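Long-range contacts in Alpha/beta hydrolase (Novosphingobium aromaticivorans, PDB 3BWX), which probably acts as a hydrolase of the alpha/beta-hydrolase fold and binds calcium in the crystal, its natural substrate not being established: residues E62-R66 / T77-Y83; V126-V130 / G264-L269; R150-W155 / R193-D197. The protein carries 1 engineered substitution. One frame throughout, in Å; residues are numbered along the deposited sequence.

Contact 1: E62-R66 / T77-Y83. With EDO (1,2-ethanediol), chain R.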
loop_
_atom_site.group_PDB
_atom_site.type_symbol
_atom_site.label_atom_id
_atom_site.label_comp_id
_atom_site.label_asym_id
_atom_site.label_seq_id
_atom_site.Cartn_x
_atom_site.Cartn_y
_atom_site.Cartn_z
ATOM N N GLU A 62 8.624 -1.909 3.458
ATOM C CA GLU A 62 7.756 -1.796 4.623
ATOM C C GLU A 62 8.179 -0.548 5.419
ATOM O O GLU A 62 9.368 -0.368 5.695
ATOM C CB GLU A 62 7.945 -3.039 5.515
ATOM C CG GLU A 62 7.862 -4.306 4.699
ATOM C CD GLU A 62 7.843 -5.544 5.511
ATOM O OE1 GLU A 62 8.771 -5.811 6.336
ATOM O OE2 GLU A 62 6.869 -6.274 5.293
HETATM N N MSE A 63 7.203 0.296 5.760
HETATM C CA MSE A 63 7.535 1.497 6.488
HETATM C C MSE A 63 7.962 1.180 7.923
HETATM O O MSE A 63 7.700 0.062 8.458
HETATM C CB MSE A 63 6.350 2.449 6.464
HETATM C CG MSE A 63 6.052 2.923 5.067
HETATM SE SE MSE A 63 7.490 3.775 3.996
HETATM C CE MSE A 63 8.377 2.161 3.268
ATOM N N ARG A 64 8.623 2.136 8.564
ATOM C CA ARG A 64 9.005 1.964 9.959
ATOM C C ARG A 64 7.742 1.566 10.714
ATOM O O ARG A 64 6.640 2.102 10.462
ATOM C CB ARG A 64 9.582 3.252 10.566
ATOM C CG ARG A 64 8.680 4.478 10.450
ATOM C CD ARG A 64 9.238 5.744 11.079
ATOM N NE ARG A 64 10.421 6.163 10.362
ATOM C CZ ARG A 64 11.438 6.832 10.868
ATOM N NH1 ARG A 64 11.489 7.131 12.137
ATOM N NH2 ARG A 64 12.450 7.157 10.072
ATOM N N GLY A 65 7.900 0.609 11.616
ATOM C CA GLY A 65 6.817 0.130 12.467
ATOM C C GLY A 65 5.938 -0.936 11.848
ATOM O O GLY A 65 4.946 -1.340 12.468
ATOM N N ARG A 66 6.238 -1.354 10.620
ATOM C CA ARG A 66 5.435 -2.387 9.962
ATOM C C ARG A 66 6.311 -3.550 9.559
ATOM O O ARG A 66 7.438 -3.378 9.099
ATOM C CB ARG A 66 4.738 -1.878 8.692
ATOM C CG ARG A 66 3.604 -0.891 8.934
ATOM C CD ARG A 66 4.058 0.516 9.244
ATOM N NE ARG A 66 2.933 1.439 9.182
ATOM C CZ ARG A 66 2.959 2.662 9.683
ATOM N NH1 ARG A 66 4.034 3.148 10.261
ATOM N NH2 ARG A 66 1.873 3.390 9.594
ATOM N N THR A 77 7.491 9.964 15.052
ATOM C CA THR A 77 7.968 9.809 13.681
ATOM C C THR A 77 7.104 8.948 12.745
ATOM O O THR A 77 7.423 8.818 11.561
ATOM C CB THR A 77 9.416 9.219 13.657
ATOM O OG1 THR A 77 9.408 7.870 14.165
ATOM C CG2 THR A 77 10.336 10.100 14.406
ATOM N N TYR A 78 6.037 8.387 13.309
ATOM C CA TYR A 78 5.036 7.611 12.535
ATOM C C TYR A 78 4.077 8.604 11.867
ATOM O O TYR A 78 2.990 8.863 12.363
ATOM C CB TYR A 78 4.306 6.652 13.474
ATOM C CG TYR A 78 5.121 5.504 13.975
ATOM C CD1 TYR A 78 5.979 4.785 13.118
ATOM C CD2 TYR A 78 5.006 5.043 15.293
ATOM C CE1 TYR A 78 6.729 3.635 13.594
ATOM C CE2 TYR A 78 5.726 3.928 15.729
ATOM C CZ TYR A 78 6.602 3.249 14.899
ATOM O OH TYR A 78 7.295 2.139 15.326
ATOM N N GLN A 79 4.535 9.231 10.788
ATOM C CA GLN A 79 3.703 10.193 10.070
ATOM C C GLN A 79 4.111 10.219 8.601
ATOM O O GLN A 79 5.274 9.861 8.273
ATOM C CB GLN A 79 3.847 11.558 10.745
ATOM C CG GLN A 79 5.275 12.102 10.775
ATOM C CD GLN A 79 5.359 13.463 11.382
ATOM O OE1 GLN A 79 4.350 14.157 11.554
ATOM N NE2 GLN A 79 6.575 13.858 11.749
ATOM N N PRO A 80 3.155 10.585 7.729
ATOM C CA PRO A 80 3.409 10.521 6.286
ATOM C C PRO A 80 4.629 11.185 5.741
ATOM O O PRO A 80 5.284 10.601 4.869
ATOM C CB PRO A 80 2.136 11.102 5.676
ATOM C CG PRO A 80 1.089 10.739 6.652
ATOM C CD PRO A 80 1.745 10.936 7.983
HETATM N N MSE A 81 4.973 12.374 6.218
HETATM C CA MSE A 81 6.208 13.000 5.688
HETATM C C MSE A 81 7.501 12.290 6.048
HETATM O O MSE A 81 8.491 12.397 5.338
HETATM C CB MSE A 81 6.253 14.492 6.026
HETATM C CG MSE A 81 5.032 15.249 5.502
HETATM SE SE MSE A 81 4.626 15.038 3.612
HETATM C CE MSE A 81 6.148 15.850 2.972
ATOM N N GLN A 82 7.490 11.571 7.164
ATOM C CA GLN A 82 8.597 10.736 7.543
ATOM C C GLN A 82 8.698 9.509 6.635
ATOM O O GLN A 82 9.773 9.198 6.158
ATOM C CB GLN A 82 8.552 10.336 9.007
ATOM C CG GLN A 82 9.800 9.606 9.442
ATOM C CD GLN A 82 11.017 10.471 9.367
ATOM O OE1 GLN A 82 11.087 11.499 10.033
ATOM N NE2 GLN A 82 11.976 10.087 8.585
ATOM N N TYR A 83 7.560 8.863 6.352
ATOM C CA TYR A 83 7.597 7.758 5.411
ATOM C C TYR A 83 8.095 8.223 4.048
ATOM O O TYR A 83 8.848 7.498 3.399
ATOM C CB TYR A 83 6.250 7.118 5.274
ATOM C CG TYR A 83 5.569 6.838 6.588
ATOM C CD1 TYR A 83 6.279 6.366 7.674
ATOM C CD2 TYR A 83 4.146 6.922 6.719
ATOM C CE1 TYR A 83 5.641 6.100 8.880
ATOM C CE2 TYR A 83 3.509 6.677 7.937
ATOM C CZ TYR A 83 4.264 6.265 9.015
ATOM O OH TYR A 83 3.643 6.036 10.220
HETATM C C1 EDO R . 8.246 -9.539 5.738
HETATM O O1 EDO R . 8.227 -10.518 6.777
HETATM C C2 EDO R . 6.850 -9.007 5.620
HETATM O O2 EDO R . 6.594 -8.373 6.852
HETATM O O HOH W 1 1.060 6.349 10.594
#
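R66 meets Y83 where a type II beta turn, M63 to R66, packs on the first turn of helix 80-94. In alpha/beta-hydrolase terms, a loop leaving strand 58-61 of the central sheet is fastened to the helix that follows it.

The hydrogen bonds converge on R66 NH1. It donates to Y83 OH at 2.9 Å, a bent bond (N-H...O 145°) with the oxygen tilted out of the guanidinium plane, and to R64 O at 2.8 Å, in that plane and almost collinear with the carbonyl. One nitrogen thus braces a carbonyl inside the turn, itself closed by R66 N on M63 O, and ties it to the helix. Guanidinium and phenol ring stand 83° apart. A water lies at the edge of both groups, accepting from R66 NH2 and bonded to Y83 OH at 2.6 Å; with R66 NE held by L38 O, the guanidinium has little freedom to rotate.

The charge of R64 is answered outside the two segments, by salt bridges to D14 and D86. Toward helix 80-94 its flat group offers a face: Q82 CG sits over the centre, 3.5 Å from R64 CZ. A bend at chi3 (65°) turns the guanidinium there.

Apolar and aromatic contacts complete the interface. R64 CG lies at the edge of the Y83 ring, and M63 CB over a face. The selenium of M63, a selenomethionine, makes an oblique Met-aromatic contact, SE lying 5.4 Å from the Y83 ring centroid, and an apolar touch on Y83 CB at 3.8 Å. Y78, its OH bonded to D199 and A72, runs beside the turn, with OH 3.5 Å from G65 CA. G65 has positive phi and no room for a side chain: a CB there would fall 2.6 Å from Y78 CE1.

Contact 2: V126-V130 / G264-L269; sequences VLNDV and GHAPTL. With EDO (1,2-ethanediol), chain F.
D129, in a left-handed conformation just past strand 122-128, comes within 5.5 Å (CA to CA) of A266, which follows a cis peptide bond. D129 CB and A266 CB touch at 3.7 Å. H265 ND1 donates to D129 OD2 at 2.5 Å, N-H...O 151°; the oxygen lies near the imidazole plane and accepts the N-H on its anti lone pair, with ring and carboxylate planes 45° apart. S238 OG also bonds to OD2, and G235 N holds OD1, fixing the carboxylate's rotation. A histidine in the loop after the last sheet strand, close to S105 of a probable nucleophile elbow, is expected of an alpha/beta-hydrolase active site; which acid serves it is not settled by geometry, D239 lying in the more usual place. N128, its CG anti to N (chi1 -180°), extends across to P267: ND2 reaches P267 O at 3.0 Å in a nearly straight bond within the amide plane, and also bonds T104 OG1. The L269 side chain runs toward that of N128, its CD2 3.5 Å from N128 ND2. With a leucine at N128, P267 O and T104 OG1 would probably lose their shared donor. The buried N128 OD1 lacks a hydrogen-bond partner, 3.2 Å from P267 CD.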
loop_
_atom_site.group_PDB
_atom_site.type_symbol
_atom_site.label_atom_id
_atom_site.label_comp_id
_atom_site.label_asym_id
_atom_site.label_seq_id
_atom_site.Cartn_x
_atom_site.Cartn_y
_atom_site.Cartn_z
ATOM N N VAL A 126 0.155 3.270 -10.494
ATOM C CA VAL A 126 -1.116 2.700 -10.151
ATOM C C VAL A 126 -1.508 3.231 -8.800
ATOM O O VAL A 126 -0.725 3.098 -7.872
ATOM C CB VAL A 126 -1.029 1.155 -10.074
ATOM C CG1 VAL A 126 -2.422 0.557 -9.646
ATOM C CG2 VAL A 126 -0.541 0.540 -11.389
ATOM N N LEU A 127 -2.693 3.826 -8.689
ATOM C CA LEU A 127 -3.271 4.260 -7.412
ATOM C C LEU A 127 -4.363 3.254 -7.100
ATOM O O LEU A 127 -5.328 3.111 -7.860
ATOM C CB LEU A 127 -3.855 5.673 -7.456
ATOM C CG LEU A 127 -2.899 6.869 -7.546
ATOM C CD1 LEU A 127 -3.716 8.168 -7.711
ATOM C CD2 LEU A 127 -1.978 6.926 -6.294
ATOM N N ASN A 128 -4.204 2.542 -6.012
ATOM C CA ASN A 128 -5.172 1.522 -5.631
ATOM C C ASN A 128 -6.064 2.034 -4.521
ATOM O O ASN A 128 -5.694 2.096 -3.339
ATOM C CB ASN A 128 -4.493 0.255 -5.231
ATOM C CG ASN A 128 -5.460 -0.827 -4.836
ATOM O OD1 ASN A 128 -6.597 -0.887 -5.321
ATOM N ND2 ASN A 128 -4.998 -1.723 -3.995
ATOM N N ASP A 129 -7.251 2.438 -4.945
ATOM C CA ASP A 129 -8.371 2.825 -4.067
ATOM C C ASP A 129 -8.044 3.995 -3.159
ATOM O O ASP A 129 -8.328 4.004 -1.951
ATOM C CB ASP A 129 -8.985 1.640 -3.294
ATOM C CG ASP A 129 -10.463 1.860 -2.961
ATOM O OD1 ASP A 129 -11.227 1.938 -3.910
ATOM O OD2 ASP A 129 -10.831 2.025 -1.782
ATOM N N VAL A 130 -7.388 4.979 -3.729
ATOM C CA VAL A 130 -7.128 6.200 -3.027
ATOM C C VAL A 130 -7.073 7.317 -4.061
ATOM O O VAL A 130 -6.679 7.108 -5.205
ATOM C CB VAL A 130 -5.867 6.112 -2.197
ATOM C CG1 VAL A 130 -4.636 5.877 -3.060
ATOM C CG2 VAL A 130 -5.786 7.313 -1.266
ATOM N N GLY A 264 -14.766 -3.432 -1.723
ATOM C CA GLY A 264 -14.635 -2.094 -1.186
ATOM C C GLY A 264 -13.186 -1.691 -1.105
ATOM O O GLY A 264 -12.395 -2.006 -2.012
ATOM N N HIS A 265 -12.860 -0.975 -0.028
ATOM C CA HIS A 265 -11.508 -0.498 0.202
ATOM C C HIS A 265 -10.650 -1.585 0.821
ATOM O O HIS A 265 -10.887 -1.958 1.950
ATOM C CB HIS A 265 -11.498 0.725 1.123
ATOM C CG HIS A 265 -10.132 1.294 1.321
ATOM N ND1 HIS A 265 -9.501 2.082 0.368
ATOM C CD2 HIS A 265 -9.261 1.173 2.351
ATOM C CE1 HIS A 265 -8.318 2.451 0.842
ATOM N NE2 HIS A 265 -8.143 1.902 2.037
ATOM N N ALA A 266 -9.619 -2.105 0.152
ATOM C CA ALA A 266 -9.172 -1.875 -1.232
ATOM C C ALA A 266 -9.103 -3.224 -2.002
ATOM O O ALA A 266 -8.978 -4.307 -1.403
ATOM C CB ALA A 266 -7.802 -1.210 -1.219
ATOM N N PRO A 267 -9.126 -3.163 -3.355
ATOM C CA PRO A 267 -8.741 -4.327 -4.152
ATOM C C PRO A 267 -7.424 -4.920 -3.645
ATOM O O PRO A 267 -6.524 -4.196 -3.214
ATOM C CB PRO A 267 -8.596 -3.763 -5.560
ATOM C CG PRO A 267 -9.597 -2.619 -5.567
ATOM C CD PRO A 267 -9.423 -2.010 -4.223
ATOM N N THR A 268 -7.318 -6.261 -3.632
ATOM C CA THR A 268 -6.137 -6.931 -3.154
ATOM C C THR A 268 -5.003 -6.892 -4.219
ATOM O O THR A 268 -3.832 -7.163 -3.886
ATOM C CB THR A 268 -6.414 -8.403 -2.824
ATOM O OG1 THR A 268 -6.791 -9.098 -4.013
ATOM C CG2 THR A 268 -7.489 -8.544 -1.722
ATOM N N LEU A 269 -5.399 -6.602 -5.485
ATOM C CA LEU A 269 -4.585 -6.681 -6.704
ATOM C C LEU A 269 -4.369 -8.123 -7.170
ATOM O O LEU A 269 -3.599 -8.373 -8.120
ATOM C CB LEU A 269 -3.238 -5.931 -6.505
ATOM C CG LEU A 269 -3.368 -4.499 -5.991
ATOM C CD1 LEU A 269 -2.018 -3.835 -5.843
ATOM C CD2 LEU A 269 -4.286 -3.645 -6.855
HETATM C C1 EDO F . -9.528 -12.089 -4.366
HETATM O O1 EDO F . -8.542 -11.075 -4.151
HETATM C C2 EDO F . -9.509 -12.488 -5.810
HETATM O O2 EDO F . -8.406 -13.385 -5.941
#

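Contact 3: R150-W155 / R193-D197; sequences RNFETW and RIAFD
N151 OD1 takes two N-H groups of R193: NE donates to it at 2.7 Å, in the amide carbonyl plane and with an N-H...O angle of 150°, while NH2 adds a weak second bond. R193 NH2 also reaches the backbone N151 O at 3.1 Å, from above the carbonyl plane and so not on a lone pair; the NE-OD1 and NH2-O bonds together make a side-on grip. Amide and guanidinium are turned 76° apart. Bends at chi2 and chi3 fold R193 back over the chain, laying one guanidinium face on the F152-E153 peptide, with R193 CZ 3.5 Å from F152 C. At its edge a water links R193 NH1 to E153 OE2, two opposite charges too far apart for a salt bridge.

The backbones themselves pair antiparallel. F152 and I194 form the hydrogen-bonded pair, I194 N to F152 O at 2.8 Å and F152 N to I194 O at 2.9 Å. A second water carries the link onward, from R150 O to F196 N. Strand 194-196 is the middle of a small three-stranded sheet, with 186-188 on its other edge, inserted in sequence between strands 122-128 and 230-235, where alpha/beta hydrolases commonly carry a cap.

I194 supplies most of the apolar contact. I194 CD1 makes a CH-pi contact with the five-membered ring of W155, 3.6 Å from the centroid and 3° off the normal, and I194 CG2 lies over the six-membered ring, 3.6 Å from W155 CZ3. Packing is tight where the chain enters helix 155-166, capped by T154 OG1 on H157 N: I194 CD1 comes within 3.2 Å of T154 C.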
loop_
_atom_site.group_PDB
_atom_site.type_symbol
_atom_site.label_atom_id
_atom_site.label_comp_id
_atom_site.label_asym_id
_atom_site.label_seq_id
_atom_site.Cartn_x
_atom_site.Cartn_y
_atom_site.Cartn_z
ATOM N N ARG A 150 -6.586 -6.268 19.145
ATOM C CA ARG A 150 -7.108 -7.650 19.271
ATOM C C ARG A 150 -6.089 -8.675 18.826
ATOM O O ARG A 150 -5.398 -8.470 17.844
ATOM C CB ARG A 150 -8.407 -7.836 18.518
ATOM C CG ARG A 150 -9.641 -7.668 19.415
ATOM C CD ARG A 150 -10.949 -7.978 18.673
ATOM N NE ARG A 150 -11.436 -9.350 18.839
ATOM C CZ ARG A 150 -12.482 -9.862 18.184
ATOM N NH1 ARG A 150 -13.170 -9.129 17.313
ATOM N NH2 ARG A 150 -12.866 -11.107 18.415
ATOM N N ASN A 151 -6.017 -9.793 19.552
ATOM C CA ASN A 151 -5.091 -10.875 19.233
ATOM C C ASN A 151 -5.805 -12.218 19.475
ATOM O O ASN A 151 -6.819 -12.252 20.179
ATOM C CB ASN A 151 -3.814 -10.778 20.049
ATOM C CG ASN A 151 -4.061 -10.869 21.540
ATOM O OD1 ASN A 151 -4.153 -11.935 22.082
ATOM N ND2 ASN A 151 -4.206 -9.711 22.198
ATOM N N PHE A 152 -5.248 -13.293 18.899
ATOM C CA PHE A 152 -5.959 -14.582 18.787
ATOM C C PHE A 152 -5.091 -15.763 19.060
ATOM O O PHE A 152 -3.880 -15.678 18.833
ATOM C CB PHE A 152 -6.538 -14.704 17.386
ATOM C CG PHE A 152 -7.388 -13.534 17.016
ATOM C CD1 PHE A 152 -8.724 -13.500 17.364
ATOM C CD2 PHE A 152 -6.847 -12.436 16.395
ATOM C CE1 PHE A 152 -9.507 -12.387 17.078
ATOM C CE2 PHE A 152 -7.619 -11.312 16.123
ATOM C CZ PHE A 152 -8.949 -11.303 16.466
ATOM N N GLU A 153 -5.704 -16.862 19.513
ATOM C CA GLU A 153 -4.971 -18.121 19.705
ATOM C C GLU A 153 -4.763 -18.852 18.407
ATOM O O GLU A 153 -3.765 -19.538 18.254
ATOM C CB GLU A 153 -5.647 -19.064 20.732
ATOM C CG GLU A 153 -4.741 -20.289 21.112
ATOM C CD GLU A 153 -5.081 -20.977 22.434
ATOM O OE1 GLU A 153 -5.984 -21.848 22.408
ATOM O OE2 GLU A 153 -4.403 -20.704 23.491
ATOM N N THR A 154 -5.732 -18.747 17.491
ATOM C CA THR A 154 -5.690 -19.514 16.242
ATOM C C THR A 154 -5.942 -18.668 15.024
ATOM O O THR A 154 -6.620 -17.609 15.098
ATOM C CB THR A 154 -6.747 -20.631 16.282
ATOM O OG1 THR A 154 -8.093 -20.137 16.066
ATOM C CG2 THR A 154 -6.705 -21.337 17.613
ATOM N N TRP A 155 -5.449 -19.149 13.875
ATOM C CA TRP A 155 -5.673 -18.462 12.607
ATOM C C TRP A 155 -7.158 -18.421 12.217
ATOM O O TRP A 155 -7.628 -17.458 11.594
ATOM C CB TRP A 155 -4.833 -19.095 11.505
ATOM C CG TRP A 155 -3.407 -18.630 11.574
ATOM C CD1 TRP A 155 -2.334 -19.370 11.961
ATOM C CD2 TRP A 155 -2.901 -17.310 11.288
ATOM N NE1 TRP A 155 -1.196 -18.602 11.943
ATOM C CE2 TRP A 155 -1.517 -17.340 11.509
ATOM C CE3 TRP A 155 -3.498 -16.114 10.888
ATOM C CZ2 TRP A 155 -0.710 -16.221 11.351
ATOM C CZ3 TRP A 155 -2.698 -14.996 10.709
ATOM C CH2 TRP A 155 -1.307 -15.064 10.946
ATOM N N ARG A 193 0.593 -15.635 20.288
ATOM C CA ARG A 193 -0.679 -15.111 19.853
ATOM C C ARG A 193 -0.536 -14.503 18.463
ATOM O O ARG A 193 0.515 -14.032 18.072
ATOM C CB ARG A 193 -1.208 -14.012 20.774
ATOM C CG ARG A 193 -1.436 -14.389 22.237
ATOM C CD ARG A 193 -2.665 -15.288 22.422
ATOM N NE ARG A 193 -3.939 -14.572 22.245
ATOM C CZ ARG A 193 -5.124 -15.073 22.541
ATOM N NH1 ARG A 193 -5.250 -16.305 23.025
ATOM N NH2 ARG A 193 -6.219 -14.364 22.353
ATOM N N ILE A 194 -1.626 -14.516 17.731
ATOM C CA ILE A 194 -1.662 -13.929 16.410
ATOM C C ILE A 194 -2.142 -12.503 16.535
ATOM O O ILE A 194 -3.206 -12.254 17.065
ATOM C CB ILE A 194 -2.610 -14.749 15.531
ATOM C CG1 ILE A 194 -2.011 -16.151 15.258
ATOM C CG2 ILE A 194 -2.907 -13.999 14.195
ATOM C CD1 ILE A 194 -3.033 -17.220 15.031
ATOM N N ALA A 195 -1.352 -11.558 16.023
ATOM C CA ALA A 195 -1.649 -10.164 16.217
ATOM C C ALA A 195 -1.336 -9.398 14.932
ATOM O O ALA A 195 -0.656 -9.896 14.056
ATOM C CB ALA A 195 -0.828 -9.620 17.378
ATOM N N PHE A 196 -1.884 -8.205 14.802
ATOM C CA PHE A 196 -1.595 -7.373 13.637
ATOM C C PHE A 196 -0.091 -7.035 13.612
ATOM O O PHE A 196 0.545 -6.800 14.651
ATOM C CB PHE A 196 -2.477 -6.124 13.601
ATOM C CG PHE A 196 -3.916 -6.457 13.396
ATOM C CD1 PHE A 196 -4.421 -6.757 12.106
ATOM C CD2 PHE A 196 -4.759 -6.619 14.512
ATOM C CE1 PHE A 196 -5.749 -7.122 11.936
ATOM C CE2 PHE A 196 -6.066 -6.985 14.351
ATOM C CZ PHE A 196 -6.581 -7.244 13.048
ATOM N N ASP A 197 0.462 -7.071 12.407
ATOM C CA ASP A 197 1.933 -7.035 12.234
ATOM C C ASP A 197 2.462 -5.607 12.108
ATOM O O ASP A 197 3.052 -5.224 11.116
ATOM C CB ASP A 197 2.299 -7.878 11.007
ATOM C CG ASP A 197 3.766 -8.273 10.962
ATOM O OD1 ASP A 197 4.579 -7.937 11.854
ATOM O OD2 ASP A 197 4.129 -8.967 9.985
HETATM O O HOH W 2 -3.123 -7.141 17.417
HETATM O O HOH W 3 -3.250 -18.315 23.725
#

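In the fold
The three contacts spread from the probable active-site region near the nucleophile-elbow pattern to the surface. Contact 2, its centre 8 Å from that of the chain, joins the end of strand 122-128 to the loop after strand 255-260, and H265 touches the probable nucleophile elbow. M63 of contact 1 lies near the same elbow without touching it, although the centres of contacts 1 and 2 are 20 Å apart. Contact 3 lies between the two segments of contact 2 in sequence, yet 25 Å from it between centres, in the small outer sheet. Contact 1 approaches contact 3 to about 4 Å between nearest atoms, without touching. A bound calcium ion lies about 7 Å from the Y78 side chain of contact 1.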